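Local coordinates for protein oxaloacetate acetyl hydrolase (Cryphonectria parasitica, PDB 3M0K) that adopts a TIM-barrel fold of the phosphoenolpyruvate phosphomutase family and, in this model, holds a manganese ion and an oxalate ion, at residues T23-V28 with G45-Y50; A93-G98 with A118-E123; A167-L172 with E182-A187; N221-G226 with I245-T250. All coordinates share one frame; numbering follows the deposited sequence.

Interaction 1: T23-V28 with G45-Y50; sequences TDELIV and GFKSLY. With OXL (oxalate ion), chain B.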
loop_
_atom_site.group_PDB
_atom_site.type_symbol
_atom_site.label_atom_id
_atom_site.label_comp_id
_atom_site.label_asym_id
_atom_site.label_seq_id
_atom_site.Cartn_x
_atom_site.Cartn_y
_atom_site.Cartn_z
ATOM N N THR A 23 25.241 27.996 0.159
ATOM C CA THR A 23 24.546 29.283 0.220
ATOM C C THR A 23 24.297 29.677 1.669
ATOM O O THR A 23 24.459 28.866 2.574
ATOM C CB THR A 23 23.185 29.270 -0.538
ATOM O OG1 THR A 23 22.155 28.742 0.309
ATOM C CG2 THR A 23 23.269 28.455 -1.819
ATOM N N ASP A 24 23.899 30.926 1.880
ATOM C CA ASP A 24 23.592 31.414 3.219
ATOM C C ASP A 24 22.109 31.749 3.322
ATOM O O ASP A 24 21.655 32.320 4.314
ATOM C CB ASP A 24 24.438 32.647 3.542
ATOM C CG ASP A 24 25.925 32.343 3.553
ATOM O OD1 ASP A 24 26.356 31.498 4.367
ATOM O OD2 ASP A 24 26.662 32.953 2.746
ATOM N N GLU A 25 21.360 31.384 2.288
ATOM C CA GLU A 25 19.934 31.678 2.228
ATOM C C GLU A 25 19.146 30.897 3.265
ATOM O O GLU A 25 19.473 29.751 3.573
ATOM C CB GLU A 25 19.377 31.326 0.851
ATOM C CG GLU A 25 19.900 32.166 -0.289
ATOM C CD GLU A 25 19.225 31.816 -1.601
ATOM O OE1 GLU A 25 17.976 31.850 -1.658
ATOM O OE2 GLU A 25 19.943 31.503 -2.575
ATOM N N LEU A 26 18.100 31.519 3.794
ATOM C CA LEU A 26 17.128 30.799 4.596
ATOM C C LEU A 26 16.273 29.975 3.650
ATOM O O LEU A 26 15.617 30.522 2.763
ATOM C CB LEU A 26 16.244 31.770 5.370
ATOM C CG LEU A 26 15.111 31.086 6.133
ATOM C CD1 LEU A 26 15.679 30.179 7.220
ATOM C CD2 LEU A 26 14.175 32.130 6.720
ATOM N N ILE A 27 16.284 28.659 3.839
ATOM C CA ILE A 27 15.537 27.759 2.970
ATOM C C ILE A 27 14.111 27.636 3.485
ATOM O O ILE A 27 13.868 27.051 4.543
ATOM C CB ILE A 27 16.204 26.371 2.905
ATOM C CG1 ILE A 27 17.670 26.512 2.486
ATOM C CG2 ILE A 27 15.461 25.466 1.936
ATOM C CD1 ILE A 27 18.535 25.315 2.865
ATOM N N VAL A 28 13.176 28.223 2.748
ATOM C CA VAL A 28 11.780 28.272 3.170
ATOM C C VAL A 28 10.994 27.106 2.601
ATOM O O VAL A 28 10.898 26.954 1.382
ATOM C CB VAL A 28 11.137 29.599 2.726
ATOM C CG1 VAL A 28 9.612 29.592 2.946
ATOM C CG2 VAL A 28 11.810 30.753 3.448
ATOM N N GLY A 45 6.835 27.943 -7.103
ATOM C CA GLY A 45 8.275 28.081 -7.195
ATOM C C GLY A 45 9.057 27.972 -5.900
ATOM O O GLY A 45 10.210 28.409 -5.840
ATOM N N PHE A 46 8.458 27.403 -4.856
ATOM C CA PHE A 46 9.227 27.180 -3.634
ATOM C C PHE A 46 10.425 26.291 -3.941
ATOM O O PHE A 46 10.334 25.368 -4.754
ATOM C CB PHE A 46 8.367 26.609 -2.504
ATOM C CG PHE A 46 7.439 27.618 -1.901
ATOM C CD1 PHE A 46 7.826 28.365 -0.809
ATOM C CD2 PHE A 46 6.197 27.849 -2.458
ATOM C CE1 PHE A 46 6.977 29.309 -0.260
ATOM C CE2 PHE A 46 5.341 28.792 -1.915
ATOM C CZ PHE A 46 5.733 29.532 -0.828
ATOM N N LYS A 47 11.546 26.584 -3.289
ATOM C CA LYS A 47 12.814 25.935 -3.595
ATOM C C LYS A 47 12.983 24.631 -2.828
ATOM O O LYS A 47 13.874 23.841 -3.118
ATOM C CB LYS A 47 13.974 26.879 -3.283
ATOM C CG LYS A 47 14.023 28.096 -4.191
ATOM C CD LYS A 47 15.276 28.912 -3.945
ATOM C CE LYS A 47 16.525 28.159 -4.388
ATOM N NZ LYS A 47 17.735 29.028 -4.332
ATOM N N SER A 48 12.117 24.419 -1.846
ATOM C CA SER A 48 12.143 23.202 -1.060
ATOM C C SER A 48 10.788 23.056 -0.407
ATOM O O SER A 48 10.129 24.055 -0.107
ATOM C CB SER A 48 13.227 23.256 0.013
ATOM O OG SER A 48 13.281 22.020 0.723
ATOM N N LEU A 49 10.375 21.813 -0.207
ATOM C CA LEU A 49 9.079 21.500 0.387
ATOM C C LEU A 49 9.289 20.725 1.674
ATOM O O LEU A 49 10.325 20.092 1.865
ATOM C CB LEU A 49 8.237 20.654 -0.573
ATOM C CG LEU A 49 7.382 21.379 -1.629
ATOM C CD1 LEU A 49 8.220 22.271 -2.499
ATOM C CD2 LEU A 49 6.660 20.350 -2.480
ATOM N N TYR A 50 8.297 20.775 2.551
ATOM C CA TYR A 50 8.326 20.002 3.770
ATOM C C TYR A 50 7.089 19.120 3.854
ATOM O O TYR A 50 5.972 19.596 3.682
ATOM C CB TYR A 50 8.389 20.932 4.979
ATOM C CG TYR A 50 8.137 20.193 6.272
ATOM C CD1 TYR A 50 9.004 19.198 6.703
ATOM C CD2 TYR A 50 7.027 20.475 7.054
ATOM C CE1 TYR A 50 8.776 18.507 7.876
ATOM C CE2 TYR A 50 6.797 19.784 8.231
ATOM C CZ TYR A 50 7.674 18.804 8.634
ATOM O OH TYR A 50 7.438 18.140 9.803
HETATM C C1 OXL B . 4.586 17.987 11.623
HETATM C C2 OXL B . 5.836 18.409 12.386
HETATM O O1 OXL B . 4.193 16.874 11.695
HETATM O O2 OXL B . 6.404 17.622 13.057
HETATM O O3 OXL B . 3.904 18.925 10.852
HETATM O O4 OXL B . 6.305 19.724 12.293
HETATM O O HOH W 1 11.506 28.316 -0.850
#
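Val28 and Ser48 are where the two backbones come nearest, with 6.6 Å between their CA atoms. The two carbonyls that meet there, Val28 O and Ser48 O at 3.3 Å, are both acceptors, and a water links the backbones instead: it donates to Val28 O (2.7 Å) and accepts from Lys47 N (3.0 Å). Gly45, at positive phi, ends the preceding helix in a Schellman motif. The segments lead into the two strands of a parallel beta-alpha-beta unit of the barrel, strand 27-32, helix 35-43 and strand 49-51; regular pairing begins just beyond, where Tyr50 bonds to Pro30. Among the side chains, Ile27 lays its CG2 branch on Ser48 CB at 3.7 Å, while Ser48 OG bonds to Pro90 O, just before strand 91-94. With CG1 anti to the backbone N (chi1 171°), Val28 reaches Phe46 CE1 at 4.2 Å; the edge of the same ring, near its plane, faces Val28 O. Phe46 also packs on Arg266 of the second subunit. Out at the surface Lys47, bent at chi3, crosses Glu25 at about a right angle, and NZ stands almost equally far from both carboxylate oxygens, 3.8 Å from Glu25 OE2, a long salt bridge. Tyr50 points elsewhere, its OH beside the oxalate and bonded to His121 NE2.

Interaction 2: A93-G98 with A118-E123; sequences ADMDTG and AGAHLE. With MN (manganese (II) ion), chain C; OXL (oxalate ion), chain B.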
loop_
_atom_site.group_PDB
_atom_site.type_symbol
_atom_site.label_atom_id
_atom_site.label_comp_id
_atom_site.label_asym_id
_atom_site.label_seq_id
_atom_site.Cartn_x
_atom_site.Cartn_y
_atom_site.Cartn_z
ATOM N N ALA A 93 11.203 15.574 4.842
ATOM C CA ALA A 93 10.033 14.882 5.349
ATOM C C ALA A 93 10.186 14.539 6.822
ATOM O O ALA A 93 11.256 14.137 7.262
ATOM C CB ALA A 93 9.774 13.611 4.529
ATOM N N ASP A 94 9.111 14.724 7.575
ATOM C CA ASP A 94 9.010 14.226 8.937
ATOM C C ASP A 94 9.323 12.738 8.901
ATOM O O ASP A 94 8.821 12.019 8.046
ATOM C CB ASP A 94 7.564 14.421 9.379
ATOM C CG ASP A 94 7.348 14.210 10.849
ATOM O OD1 ASP A 94 8.265 13.780 11.581
ATOM O OD2 ASP A 94 6.207 14.484 11.276
ATOM N N MET A 95 10.170 12.275 9.817
ATOM C CA MET A 95 10.327 10.840 10.010
ATOM C C MET A 95 10.083 10.475 11.466
ATOM O O MET A 95 10.467 9.407 11.916
ATOM C CB MET A 95 11.685 10.321 9.510
ATOM C CG MET A 95 12.928 10.786 10.279
ATOM S SD MET A 95 14.393 9.837 9.734
ATOM C CE MET A 95 14.181 8.323 10.621
ATOM N N ASP A 96 9.451 11.386 12.198
ATOM C CA ASP A 96 9.022 11.092 13.552
ATOM C C ASP A 96 10.152 10.516 14.391
ATOM O O ASP A 96 11.222 11.120 14.482
ATOM C CB ASP A 96 7.814 10.158 13.506
ATOM C CG ASP A 96 6.604 10.838 12.908
ATOM O OD1 ASP A 96 5.992 11.664 13.615
ATOM O OD2 ASP A 96 6.283 10.558 11.736
ATOM N N THR A 97 9.918 9.362 15.007
ATOM C CA THR A 97 10.950 8.736 15.828
ATOM C C THR A 97 11.699 7.630 15.094
ATOM O O THR A 97 12.552 6.959 15.673
ATOM C CB THR A 97 10.365 8.169 17.129
ATOM O OG1 THR A 97 9.374 7.191 16.806
ATOM C CG2 THR A 97 9.734 9.277 17.955
ATOM N N GLY A 98 11.387 7.443 13.820
ATOM C CA GLY A 98 11.991 6.366 13.060
ATOM C C GLY A 98 11.146 5.103 13.067
ATOM O O GLY A 98 11.534 4.106 12.480
ATOM N N ALA A 118 15.004 14.282 0.333
ATOM C CA ALA A 118 16.238 15.067 0.455
ATOM C C ALA A 118 16.746 15.068 1.875
ATOM O O ALA A 118 17.955 15.091 2.116
ATOM C CB ALA A 118 16.005 16.506 -0.016
ATOM N N GLY A 119 15.819 15.052 2.819
ATOM C CA GLY A 119 16.166 15.084 4.224
ATOM C C GLY A 119 14.973 14.757 5.091
ATOM O O GLY A 119 13.849 14.625 4.596
ATOM N N ALA A 120 15.212 14.631 6.393
ATOM C CA ALA A 120 14.142 14.277 7.321
ATOM C C ALA A 120 14.542 14.661 8.725
ATOM O O ALA A 120 15.733 14.694 9.051
ATOM C CB ALA A 120 13.842 12.762 7.257
ATOM N N HIS A 121 13.546 14.975 9.546
ATOM C CA HIS A 121 13.809 15.213 10.957
ATOM C C HIS A 121 13.400 14.049 11.833
ATOM O O HIS A 121 12.348 13.435 11.643
ATOM C CB HIS A 121 13.253 16.549 11.456
ATOM C CG HIS A 121 11.771 16.702 11.324
ATOM N ND1 HIS A 121 10.875 16.133 12.211
ATOM C CD2 HIS A 121 11.027 17.432 10.462
ATOM C CE1 HIS A 121 9.648 16.472 11.872
ATOM N NE2 HIS A 121 9.709 17.259 10.808
ATOM N N LEU A 122 14.288 13.739 12.771
ATOM C CA LEU A 122 14.191 12.584 13.642
ATOM C C LEU A 122 14.216 13.108 15.068
ATOM O O LEU A 122 15.112 13.877 15.430
ATOM C CB LEU A 122 15.407 11.687 13.376
ATOM C CG LEU A 122 15.692 10.468 14.236
ATOM C CD1 LEU A 122 14.459 9.601 14.339
ATOM C CD2 LEU A 122 16.858 9.688 13.636
ATOM N N GLU A 123 13.236 12.697 15.874
ATOM C CA GLU A 123 13.016 13.309 17.179
ATOM C C GLU A 123 13.270 12.368 18.344
ATOM O O GLU A 123 13.477 11.163 18.166
ATOM C CB GLU A 123 11.601 13.895 17.268
ATOM C CG GLU A 123 10.510 12.829 17.237
ATOM C CD GLU A 123 9.158 13.369 16.781
ATOM O OE1 GLU A 123 9.114 14.156 15.805
ATOM O OE2 GLU A 123 8.134 12.990 17.395
HETATM MN MN MN C . 5.464 15.454 13.045
HETATM C C1 OXL B . 4.586 17.987 11.623
HETATM C C2 OXL B . 5.836 18.409 12.386
HETATM O O1 OXL B . 4.193 16.874 11.695
HETATM O O2 OXL B . 6.404 17.622 13.057
HETATM O O3 OXL B . 3.904 18.925 10.852
HETATM O O4 OXL B . 6.305 19.724 12.293
HETATM O O HOH W 2 7.414 14.585 13.967
HETATM O O HOH W 3 10.937 14.137 13.987
HETATM O O HOH W 4 5.541 13.089 15.903
HETATM O O HOH W 5 4.500 15.625 15.055
#
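Ala93 N donates to Gly119 O at 2.8 Å in the first of three sound backbone bonds; Met95 N to His121 O and Glu123 N to Asp96 O (2.9 Å) continue the pairing into the turn. There the chain makes a type II' turn from Met95 to Gly98. An Asx turn overlaps it: Asp94 OD1 takes Asp96 N at 2.7 Å, from above the carboxylate plane. Strand 91-94, helix 102-114 and strand 119-122 form one beta-alpha-beta unit of the TIM barrel, and Asp94 sits at the strand's C-terminal end, where barrels of this fold keep their active sites. Its other oxygen, OD2, binds manganese at 2.1 Å; oxalate O1 and O2 and two waters are further ligands. One of those waters also lies within hydrogen-bonding distance of Asp94 OD1 and Glu123 OE1, two carboxylate oxygens 4.3 Å apart. By CH-pi packing, Asp94 CA rests over one face of the His121 ring, 3.9 Å from its centroid, with carboxylate and ring planes 29° apart. The apolar contacts gather on the opposite side, toward helices 102-114 and 142-158. Met95 puts CG against Ala120 CB at 3.7 Å, then bends at chi3 (-79°), which carries CE to Leu122 CD1 at 3.9 Å. At the turn, Thr97 CG2 lies against the CG methylene of Glu123.

Interaction 3: A167-L172 with E182-A187; sequences ARTDAL and ERLRAA. With OXL (oxalate ion), chain B.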
loop_
_atom_site.group_PDB
_atom_site.type_symbol
_atom_site.label_atom_id
_atom_site.label_comp_id
_atom_site.label_asym_id
_atom_site.label_seq_id
_atom_site.Cartn_x
_atom_site.Cartn_y
_atom_site.Cartn_z
ATOM N N ALA A 167 18.270 16.653 13.365
ATOM C CA ALA A 167 18.037 16.120 14.694
ATOM C C ALA A 167 17.059 17.020 15.423
ATOM O O ALA A 167 17.359 18.180 15.710
ATOM C CB ALA A 167 19.351 16.011 15.468
ATOM N N ARG A 168 15.886 16.484 15.730
ATOM C CA ARG A 168 14.859 17.275 16.397
ATOM C C ARG A 168 14.796 16.917 17.867
ATOM O O ARG A 168 14.866 15.753 18.226
ATOM C CB ARG A 168 13.501 17.056 15.730
ATOM C CG ARG A 168 12.331 17.511 16.585
ATOM C CD ARG A 168 11.024 17.402 15.820
ATOM N NE ARG A 168 9.883 17.379 16.729
ATOM C CZ ARG A 168 8.620 17.521 16.338
ATOM N NH1 ARG A 168 8.335 17.721 15.055
ATOM N NH2 ARG A 168 7.645 17.475 17.231
ATOM N N THR A 169 14.700 17.922 18.728
ATOM C CA THR A 169 14.463 17.641 20.133
ATOM C C THR A 169 13.171 18.282 20.595
ATOM O O THR A 169 12.926 19.464 20.348
ATOM C CB THR A 169 15.626 18.067 21.063
ATOM O OG1 THR A 169 15.271 17.739 22.411
ATOM C CG2 THR A 169 15.901 19.561 20.975
ATOM N N ASP A 170 12.357 17.468 21.256
ATOM C CA ASP A 170 11.107 17.888 21.872
ATOM C C ASP A 170 11.266 18.005 23.383
ATOM O O ASP A 170 10.280 17.952 24.124
ATOM C CB ASP A 170 10.032 16.861 21.553
ATOM C CG ASP A 170 9.568 16.951 20.122
ATOM O OD1 ASP A 170 8.838 17.906 19.807
ATOM O OD2 ASP A 170 9.937 16.078 19.309
ATOM N N ALA A 171 12.509 18.168 23.837
ATOM C CA ALA A 171 12.801 18.094 25.266
ATOM C C ALA A 171 12.506 19.382 26.028
ATOM O O ALA A 171 12.480 19.374 27.260
ATOM C CB ALA A 171 14.249 17.688 25.485
ATOM N N LEU A 172 12.297 20.481 25.311
ATOM C CA LEU A 172 12.148 21.784 25.959
ATOM C C LEU A 172 11.055 21.730 27.017
ATOM O O LEU A 172 11.276 22.084 28.176
ATOM C CB LEU A 172 11.837 22.868 24.929
ATOM C CG LEU A 172 11.731 24.307 25.438
ATOM C CD1 LEU A 172 13.019 24.721 26.144
ATOM C CD2 LEU A 172 11.412 25.256 24.294
ATOM N N GLU A 182 22.095 20.549 24.716
ATOM C CA GLU A 182 23.052 19.470 24.900
ATOM C C GLU A 182 22.733 18.281 24.008
ATOM O O GLU A 182 23.639 17.640 23.477
ATOM C CB GLU A 182 23.111 19.052 26.362
ATOM C CG GLU A 182 23.554 20.188 27.251
ATOM C CD GLU A 182 24.336 19.718 28.448
ATOM O OE1 GLU A 182 23.715 19.189 29.395
ATOM O OE2 GLU A 182 25.574 19.884 28.442
ATOM N N ARG A 183 21.447 18.000 23.839
ATOM C CA ARG A 183 21.023 16.933 22.936
ATOM C C ARG A 183 21.389 17.263 21.498
ATOM O O ARG A 183 21.814 16.385 20.751
ATOM C CB ARG A 183 19.520 16.652 23.051
ATOM C CG ARG A 183 19.117 16.072 24.393
ATOM C CD ARG A 183 17.687 15.568 24.411
ATOM N NE ARG A 183 17.407 14.947 25.694
ATOM C CZ ARG A 183 16.601 13.908 25.875
ATOM N NH1 ARG A 183 15.960 13.360 24.848
ATOM N NH2 ARG A 183 16.439 13.413 27.094
ATOM N N LEU A 184 21.214 18.520 21.103
ATOM C CA LEU A 184 21.550 18.928 19.739
ATOM C C LEU A 184 23.053 18.837 19.516
ATOM O O LEU A 184 23.508 18.385 18.466
ATOM C CB LEU A 184 21.053 20.346 19.445
ATOM C CG LEU A 184 19.534 20.488 19.352
ATOM C CD1 LEU A 184 19.140 21.933 19.066
ATOM C CD2 LEU A 184 18.962 19.538 18.296
ATOM N N ARG A 185 23.824 19.250 20.520
ATOM C CA ARG A 185 25.274 19.149 20.437
ATOM C C ARG A 185 25.705 17.702 20.302
ATOM O O ARG A 185 26.592 17.379 19.517
ATOM C CB ARG A 185 25.934 19.781 21.664
ATOM C CG ARG A 185 25.865 21.283 21.666
ATOM C CD ARG A 185 26.627 21.895 22.831
ATOM N NE ARG A 185 26.665 23.346 22.696
ATOM C CZ ARG A 185 26.670 24.191 23.717
ATOM N NH1 ARG A 185 26.640 23.725 24.960
ATOM N NH2 ARG A 185 26.697 25.499 23.491
ATOM N N ALA A 186 25.096 16.834 21.096
ATOM C CA ALA A 186 25.403 15.417 21.013
ATOM C C ALA A 186 25.028 14.874 19.641
ATOM O O ALA A 186 25.799 14.146 19.029
ATOM C CB ALA A 186 24.674 14.651 22.103
ATOM N N ALA A 187 23.838 15.232 19.167
ATOM C CA ALA A 187 23.353 14.775 17.867
ATOM C C ALA A 187 24.279 15.233 16.747
ATOM O O ALA A 187 24.599 14.469 15.825
ATOM C CB ALA A 187 21.910 15.265 17.623
HETATM C C1 OXL B . 4.586 17.987 11.623
HETATM C C2 OXL B . 5.836 18.409 12.386
HETATM O O1 OXL B . 4.193 16.874 11.695
HETATM O O2 OXL B . 6.404 17.622 13.057
HETATM O O3 OXL B . 3.904 18.925 10.852
HETATM O O4 OXL B . 6.305 19.724 12.293
#
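Ala167 and Thr169 face Ala187, Leu184 and Arg183; the axes of strand 167-169 and helix 182-187 approach to 8.7 Å and run nearly antiparallel, at 163°. Methyl meets methyl closely: Ala167 CB to Ala187 CB is only 3.4 Å, closer than usual for two carbons. Leu184 reaches in beside them, its CD2 branch 3.3 Å from Ala167 O and also against Thr169 CG2; the Leu184 and Thr169 side chains cross at about a right angle. Farther along, Arg183 stretches its extended chain across Thr169, with CD 3.8 Å from Thr169 OG1, and Ala171 CB sits over one face of its guanidinium. The charged end is held outside this contact by Glu179 and Asp124. Thr169 OG1 also bonds to Asp124, and it accepts Ala171 N at 3.1 Å in an ST turn that starts the loop after the strand. Arg168 points the other way. Fully extended, it grips Asp170 side-on, with NE on OD2 and NH2 on OD1, both 2.9 Å, which fixes the plane of the guanidinium and leaves Arg168 NH1 to donate to oxalate O2 at 2.8 Å. This division is that of a TIM-barrel strand: Ala167 and Thr169 turn outward to pack on the surrounding helix 177-190, and Arg168 between them turns inward to the ligand site.

Interaction 4: N221-G226 with I245-T250; sequences NSVENG and IFSFAT. With CA (calcium ion), chain D; OXL (oxalate ion), chain B.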
loop_
_atom_site.group_PDB
_atom_site.type_symbol
_atom_site.label_atom_id
_atom_site.label_comp_id
_atom_site.label_asym_id
_atom_site.label_seq_id
_atom_site.Cartn_x
_atom_site.Cartn_y
_atom_site.Cartn_z
ATOM N N ASN A 221 10.876 25.436 13.134
ATOM C CA ASN A 221 9.566 24.889 12.782
ATOM C C ASN A 221 8.445 25.837 13.176
ATOM O O ASN A 221 8.090 25.934 14.353
ATOM C CB ASN A 221 9.334 23.534 13.442
ATOM C CG ASN A 221 7.917 23.021 13.220
ATOM O OD1 ASN A 221 7.318 23.278 12.179
ATOM N ND2 ASN A 221 7.363 22.333 14.214
ATOM N N SER A 222 7.891 26.534 12.191
ATOM C CA SER A 222 6.779 27.443 12.416
ATOM C C SER A 222 5.464 26.668 12.362
ATOM O O SER A 222 5.148 26.060 11.348
ATOM C CB SER A 222 6.793 28.534 11.341
ATOM O OG SER A 222 5.675 29.403 11.460
ATOM N N VAL A 223 4.709 26.664 13.454
ATOM C CA VAL A 223 3.445 25.940 13.480
ATOM C C VAL A 223 2.306 26.937 13.438
ATOM O O VAL A 223 2.075 27.666 14.400
ATOM C CB VAL A 223 3.305 25.069 14.738
ATOM C CG1 VAL A 223 2.000 24.286 14.695
ATOM C CG2 VAL A 223 4.484 24.118 14.850
ATOM N N GLU A 224 1.605 26.981 12.312
ATOM C CA GLU A 224 0.560 27.980 12.142
ATOM C C GLU A 224 -0.537 27.786 13.178
ATOM O O GLU A 224 -1.103 26.693 13.302
ATOM C CB GLU A 224 -0.022 27.931 10.736
ATOM C CG GLU A 224 -1.188 28.883 10.534
ATOM C CD GLU A 224 -0.773 30.343 10.600
ATOM O OE1 GLU A 224 0.426 30.647 10.772
ATOM O OE2 GLU A 224 -1.658 31.196 10.459
ATOM N N ASN A 225 -0.811 28.853 13.929
ATOM C CA ASN A 225 -1.847 28.851 14.961
ATOM C C ASN A 225 -1.531 27.934 16.135
ATOM O O ASN A 225 -2.422 27.555 16.892
ATOM C CB ASN A 225 -3.204 28.524 14.336
ATOM C CG ASN A 225 -3.595 29.537 13.289
ATOM O OD1 ASN A 225 -3.148 30.676 13.342
ATOM N ND2 ASN A 225 -4.398 29.128 12.315
ATOM N N GLY A 226 -0.253 27.590 16.281
ATOM C CA GLY A 226 0.193 26.749 17.375
ATOM C C GLY A 226 0.548 27.547 18.613
ATOM O O GLY A 226 0.046 28.654 18.817
ATOM N N ILE A 245 10.585 25.629 8.278
ATOM C CA ILE A 245 9.460 24.880 7.739
ATOM C C ILE A 245 8.145 25.407 8.295
ATOM O O ILE A 245 8.079 25.938 9.405
ATOM C CB ILE A 245 9.598 23.379 7.997
ATOM C CG1 ILE A 245 9.360 23.067 9.472
ATOM C CG2 ILE A 245 10.974 22.896 7.539
ATOM C CD1 ILE A 245 9.572 21.609 9.815
ATOM N N PHE A 246 7.093 25.260 7.506
ATOM C CA PHE A 246 5.797 25.791 7.882
ATOM C C PHE A 246 4.818 24.636 7.952
ATOM O O PHE A 246 4.113 24.341 6.996
ATOM C CB PHE A 246 5.369 26.872 6.892
ATOM C CG PHE A 246 6.230 28.105 6.955
ATOM C CD1 PHE A 246 5.815 29.212 7.668
ATOM C CD2 PHE A 246 7.468 28.137 6.331
ATOM C CE1 PHE A 246 6.607 30.339 7.747
ATOM C CE2 PHE A 246 8.268 29.269 6.404
ATOM C CZ PHE A 246 7.833 30.368 7.113
ATOM N N SER A 247 4.806 23.991 9.114
ATOM C CA SER A 247 4.094 22.741 9.347
ATOM C C SER A 247 2.671 22.681 8.826
ATOM O O SER A 247 2.300 21.744 8.117
ATOM C CB SER A 247 4.063 22.465 10.845
ATOM O OG SER A 247 5.276 21.883 11.229
ATOM N N PHE A 248 1.868 23.666 9.207
ATOM C CA PHE A 248 0.437 23.630 8.921
ATOM C C PHE A 248 0.030 24.651 7.868
ATOM O O PHE A 248 -1.134 25.038 7.789
ATOM C CB PHE A 248 -0.374 23.846 10.207
ATOM C CG PHE A 248 -0.389 22.659 11.131
ATOM C CD1 PHE A 248 -1.507 21.848 11.215
ATOM C CD2 PHE A 248 0.710 22.359 11.927
ATOM C CE1 PHE A 248 -1.532 20.755 12.074
ATOM C CE2 PHE A 248 0.694 21.263 12.783
ATOM C CZ PHE A 248 -0.429 20.461 12.854
ATOM N N ALA A 249 0.981 25.039 7.028
ATOM C CA ALA A 249 0.774 26.093 6.038
ATOM C C ALA A 249 -0.296 25.780 4.992
ATOM O O ALA A 249 -0.905 26.686 4.420
ATOM C CB ALA A 249 2.076 26.420 5.350
ATOM N N THR A 250 -0.508 24.503 4.708
ATOM C CA THR A 250 -1.517 24.143 3.720
ATOM C C THR A 250 -2.697 23.386 4.338
ATOM O O THR A 250 -3.836 23.554 3.911
ATOM C CB THR A 250 -0.914 23.365 2.539
ATOM O OG1 THR A 250 -0.317 22.160 3.010
ATOM C CG2 THR A 250 0.154 24.199 1.839
HETATM CA CA CA D . -2.869 32.526 11.955
HETATM C C1 OXL B . 4.586 17.987 11.623
HETATM C C2 OXL B . 5.836 18.409 12.386
HETATM O O1 OXL B . 4.193 16.874 11.695
HETATM O O2 OXL B . 6.404 17.622 13.057
HETATM O O3 OXL B . 3.904 18.925 10.852
HETATM O O4 OXL B . 6.305 19.724 12.293
HETATM O O HOH W 6 2.985 26.845 9.490
HETATM O O HOH W 7 -2.659 34.742 11.026
HETATM O O HOH W 8 -0.911 33.097 13.259
#
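Asn221 pairs with Ile245, and Ser222 with Phe246, in the parallel beta bridges that join strands 219-222 and 243-246, a beta-alpha-beta unit of the TIM barrel with helix 233-239 as its crossover. Ser222 N donates to Ile245 O at 2.9 Å and Ser247 N to Ser222 O at 3.1 Å. Ser222 O also takes a proton from a water at 3.0 Å, so two bonds grip it where the strands begin to part. Asn221 and Ile245 share the face that looks toward the oxalate. The Asn221 side chain leaves opposite its backbone N (chi1 173°), which sets the amide beside Ser247: OD1 is 2.6 Å from Ser247 OG, and ND2 bonds to Glu198. The same Ser247 OG is 2.6 Å from oxalate O4, and its single proton could serve either acceptor. Ile245 CG1 packs against Asn221 OD1, while Ser222 and Phe246 pack together on the other face. Beyond the strands, Val223 and Phe248 lie side by side, CG1 to CD2 3.6 Å. A type II turn from Val223 to Gly226 then brings two side chains to a calcium ion completed by Thr273 and Asp275 of the second subunit, with Glu224 OE2 and Asn225 OD1 each 2.3 Å from the metal.

Overall arrangement
All four contacts involve strands of one parallel barrel sheet, and each has a residue at the same oxalate. Interaction 1 is the most open, lying at the strands' entry; its polar links are a water bridge and a long surface salt bridge, with no direct backbone bond, whereas interactions 2 and 4 have several. Interactions 2 and 4 are buried pairings at the strands' exit; the first binds manganese within the chain, the second reaches calcium at the border with another subunit. Interaction 3 joins strand to outer helix by apolar packing. Tyr50 connects interaction 1 to His121 of interaction 2 and Ile245 of interaction 4, while Leu122 O to Arg168 N ties interaction 2 to interaction 3.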